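Local atomic coordinates of zinc chaperone AztD (Citrobacter koseri, PDB entry 6CMK), a protein that acts as a periplasmic zinc chaperone, handing one zinc ion directly to the solute-binding protein AztC of the AztABCD zinc transport system. Residues T61-N69 / A81-I92. Sequence-based numbering, arbitrary orientation.
Sequences TFNVKGPAN and AIQGSAGVVSTI
The buried side-chain amide of Gln83 uses both its ends here: OE1 accepts two successive backbone N-H groups, from Lys65 N at 2.8 Å and Gly66 N at 3.0 Å, while NE2 donates to Ser90 OG and to Ala81 O within its own hairpin. In this beta-propeller the link from strand 58-63, an outermost strand of one blade, to strand 69-72 of the next is thereby held to the hairpin of strands 78-83 and 88-100. Four bonds fix the rotation of the amide. Both NE2 partners lie near the amide plane, although NE2 itself sits above the carbonyl plane of Ala81, whose oxygen takes Ser90 N on the opposite face. Gln83 gets there with CG anti to its carbonyl carbon (chi1 -60°) and an extended chain; Val64 CB lies 3.4 Å from Gln83 OE1. The hairpin turn includes a G1 beta bulge, Gly87 and Val88 facing Gln83, and a water bridges Pro67 O of the linker and Ser85 OG of the turn. After the linker, Asn69 and Ile82 form an antiparallel hydrogen-bonded pair, Asn69 N to Ile82 O and Ile82 N to Asn69 O both 2.8 Å; before it, Phe62 CD2 meets Ile92 CD1 at 3.7 Å, obliquely to the ring. The extended Lys65 chain runs over the Ala86 methyl, Lys65 CG lying 3.5 Å from Ala86 CB, closer than usual van der Waals contact, and Lys65 NZ donates to Ala86 O at 2.6 Å, tilted 16° from the carbonyl plane.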
loop_
_atom_site.group_PDB
_atom_site.type_symbol
_atom_site.label_atom_id
_atom_site.label_comp_id
_atom_site.label_asym_id
_atom_site.label_seq_id
_atom_site.Cartn_x
_atom_site.Cartn_y
_atom_site.Cartn_z
ATOM N N THR B 61 6.511 -28.313 -5.263
ATOM C CA THR B 61 7.093 -28.400 -6.592
ATOM C C THR B 61 5.941 -28.485 -7.580
ATOM O O THR B 61 5.055 -29.331 -7.432
ATOM C CB THR B 61 8.008 -29.618 -6.724
ATOM O OG1 THR B 61 9.060 -29.533 -5.759
ATOM C CG2 THR B 61 8.617 -29.694 -8.112
ATOM N N PHE B 62 5.937 -27.598 -8.564
ATOM C CA PHE B 62 4.909 -27.583 -9.592
ATOM C C PHE B 62 5.526 -27.978 -10.919
ATOM O O PHE B 62 6.546 -27.413 -11.332
ATOM C CB PHE B 62 4.261 -26.208 -9.715
ATOM C CG PHE B 62 3.537 -25.782 -8.488
ATOM C CD1 PHE B 62 2.566 -26.593 -7.930
ATOM C CD2 PHE B 62 3.837 -24.582 -7.881
ATOM C CE1 PHE B 62 1.895 -26.208 -6.789
ATOM C CE2 PHE B 62 3.170 -24.191 -6.746
ATOM C CZ PHE B 62 2.200 -25.007 -6.194
ATOM N N ASN B 63 4.901 -28.934 -11.583
ATOM C CA ASN B 63 5.306 -29.311 -12.925
ATOM C C ASN B 63 4.455 -28.547 -13.928
ATOM O O ASN B 63 3.221 -28.565 -13.853
ATOM C CB ASN B 63 5.179 -30.821 -13.125
ATOM C CG ASN B 63 6.022 -31.599 -12.137
ATOM O OD1 ASN B 63 7.251 -31.552 -12.185
ATOM N ND2 ASN B 63 5.367 -32.305 -11.222
ATOM N N VAL B 64 5.122 -27.856 -14.846
ATOM C CA VAL B 64 4.438 -27.118 -15.898
ATOM C C VAL B 64 4.901 -27.715 -17.221
ATOM O O VAL B 64 5.444 -28.825 -17.248
ATOM C CB VAL B 64 4.700 -25.602 -15.783
ATOM C CG1 VAL B 64 4.064 -25.054 -14.508
ATOM C CG2 VAL B 64 6.191 -25.274 -15.801
ATOM N N LYS B 65 4.691 -27.001 -18.325
ATOM C CA LYS B 65 4.920 -27.593 -19.637
ATOM C C LYS B 65 6.322 -27.318 -20.171
ATOM O O LYS B 65 6.913 -28.190 -20.822
ATOM C CB LYS B 65 3.864 -27.085 -20.628
ATOM C CG LYS B 65 3.991 -27.672 -22.034
ATOM C CD LYS B 65 2.927 -27.126 -22.990
ATOM C CE LYS B 65 3.266 -27.461 -24.442
ATOM N NZ LYS B 65 2.381 -26.764 -25.421
ATOM N N GLY B 66 6.867 -26.131 -19.919
ATOM C CA GLY B 66 8.206 -25.796 -20.344
ATOM C C GLY B 66 8.937 -24.984 -19.291
ATOM O O GLY B 66 8.344 -24.539 -18.308
ATOM N N PRO B 67 10.244 -24.778 -19.469
ATOM C CA PRO B 67 10.975 -23.900 -18.547
ATOM C C PRO B 67 10.361 -22.513 -18.548
ATOM O O PRO B 67 9.957 -21.999 -19.591
ATOM C CB PRO B 67 12.401 -23.891 -19.112
ATOM C CG PRO B 67 12.487 -25.096 -19.975
ATOM C CD PRO B 67 11.117 -25.331 -20.516
ATOM N N ALA B 68 10.305 -21.901 -17.362
ATOM C CA ALA B 68 9.514 -20.701 -17.151
ATOM C C ALA B 68 10.368 -19.499 -16.782
ATOM O O ALA B 68 11.424 -19.627 -16.157
ATOM C CB ALA B 68 8.478 -20.909 -16.034
ATOM N N ASN B 69 9.878 -18.326 -17.182
ATOM C CA ASN B 69 10.222 -17.051 -16.581
ATOM C C ASN B 69 9.114 -16.696 -15.593
ATOM O O ASN B 69 7.958 -17.074 -15.782
ATOM C CB ASN B 69 10.370 -15.953 -17.645
ATOM C CG ASN B 69 11.520 -16.212 -18.623
ATOM O OD1 ASN B 69 11.483 -15.748 -19.765
ATOM N ND2 ASN B 69 12.538 -16.950 -18.184
ATOM N N ALA B 81 3.966 -17.937 -14.550
ATOM C CA ALA B 81 5.094 -18.702 -15.069
ATOM C C ALA B 81 4.960 -18.722 -16.590
ATOM O O ALA B 81 4.156 -19.482 -17.146
ATOM C CB ALA B 81 5.117 -20.107 -14.473
ATOM N N ILE B 82 5.733 -17.867 -17.248
ATOM C CA ILE B 82 5.656 -17.680 -18.688
ATOM C C ILE B 82 6.592 -18.692 -19.338
ATOM O O ILE B 82 7.800 -18.696 -19.068
ATOM C CB ILE B 82 6.029 -16.239 -19.082
ATOM C CG1 ILE B 82 4.970 -15.228 -18.620
ATOM C CG2 ILE B 82 6.157 -16.121 -20.598
ATOM C CD1 ILE B 82 4.958 -14.879 -17.134
ATOM N N GLN B 83 6.038 -19.539 -20.208
ATOM C CA GLN B 83 6.767 -20.637 -20.843
ATOM C C GLN B 83 6.791 -20.405 -22.354
ATOM O O GLN B 83 5.969 -20.939 -23.099
ATOM C CB GLN B 83 6.116 -21.958 -20.469
ATOM C CG GLN B 83 6.115 -22.209 -18.966
ATOM C CD GLN B 83 4.958 -23.065 -18.507
ATOM O OE1 GLN B 83 4.845 -24.223 -18.884
ATOM N NE2 GLN B 83 4.077 -22.486 -17.690
ATOM N N GLY B 84 7.761 -19.611 -22.801
ATOM C CA GLY B 84 7.769 -19.166 -24.186
ATOM C C GLY B 84 7.787 -20.310 -25.179
ATOM O O GLY B 84 7.057 -20.288 -26.173
ATOM N N SER B 85 8.604 -21.331 -24.918
ATOM C CA SER B 85 8.734 -22.433 -25.863
ATOM C C SER B 85 7.552 -23.389 -25.815
ATOM O O SER B 85 7.345 -24.144 -26.771
ATOM C CB SER B 85 10.025 -23.212 -25.601
ATOM O OG SER B 85 10.027 -23.806 -24.315
ATOM N N ALA B 86 6.771 -23.372 -24.738
ATOM C CA ALA B 86 5.647 -24.282 -24.585
ATOM C C ALA B 86 4.316 -23.661 -24.982
ATOM O O ALA B 86 3.312 -24.378 -25.023
ATOM C CB ALA B 86 5.571 -24.773 -23.137
ATOM N N GLY B 87 4.282 -22.359 -25.264
ATOM C CA GLY B 87 3.060 -21.710 -25.705
ATOM C C GLY B 87 2.023 -21.500 -24.624
ATOM O O GLY B 87 0.824 -21.471 -24.922
ATOM N N VAL B 88 2.443 -21.337 -23.371
ATOM C CA VAL B 88 1.490 -21.286 -22.271
ATOM C C VAL B 88 2.047 -20.409 -21.165
ATOM O O VAL B 88 3.262 -20.295 -20.989
ATOM C CB VAL B 88 1.179 -22.702 -21.734
ATOM C CG1 VAL B 88 2.423 -23.314 -21.101
ATOM C CG2 VAL B 88 0.019 -22.672 -20.752
ATOM N N VAL B 89 1.142 -19.801 -20.411
ATOM C CA VAL B 89 1.470 -19.132 -19.158
ATOM C C VAL B 89 0.644 -19.814 -18.078
ATOM O O VAL B 89 -0.583 -19.909 -18.200
ATOM C CB VAL B 89 1.179 -17.623 -19.211
ATOM C CG1 VAL B 89 1.635 -16.942 -17.928
ATOM C CG2 VAL B 89 1.840 -16.993 -20.430
ATOM N N SER B 90 1.317 -20.322 -17.051
ATOM C CA SER B 90 0.661 -20.954 -15.917
ATOM C C SER B 90 0.565 -19.952 -14.784
ATOM O O SER B 90 1.308 -18.972 -14.733
ATOM C CB SER B 90 1.426 -22.188 -15.435
ATOM O OG SER B 90 1.506 -23.172 -16.441
ATOM N N THR B 91 -0.359 -20.216 -13.866
ATOM C CA THR B 91 -0.653 -19.287 -12.787
ATOM C C THR B 91 -0.656 -20.027 -11.463
ATOM O O THR B 91 -1.264 -21.093 -11.335
ATOM C CB THR B 91 -1.993 -18.605 -13.030
ATOM O OG1 THR B 91 -3.055 -19.534 -12.806
ATOM C CG2 THR B 91 -2.050 -18.128 -14.459
ATOM N N ILE B 92 0.014 -19.441 -10.478
ATOM C CA ILE B 92 0.186 -20.018 -9.153
ATOM C C ILE B 92 -0.416 -19.057 -8.137
ATOM O O ILE B 92 -0.139 -17.851 -8.175
ATOM C CB ILE B 92 1.678 -20.263 -8.850
ATOM C CG1 ILE B 92 2.243 -21.354 -9.763
ATOM C CG2 ILE B 92 1.895 -20.639 -7.381
ATOM C CD1 ILE B 92 3.772 -21.397 -9.794
HETATM O O HOH W 1 8.930 -22.883 -22.051
#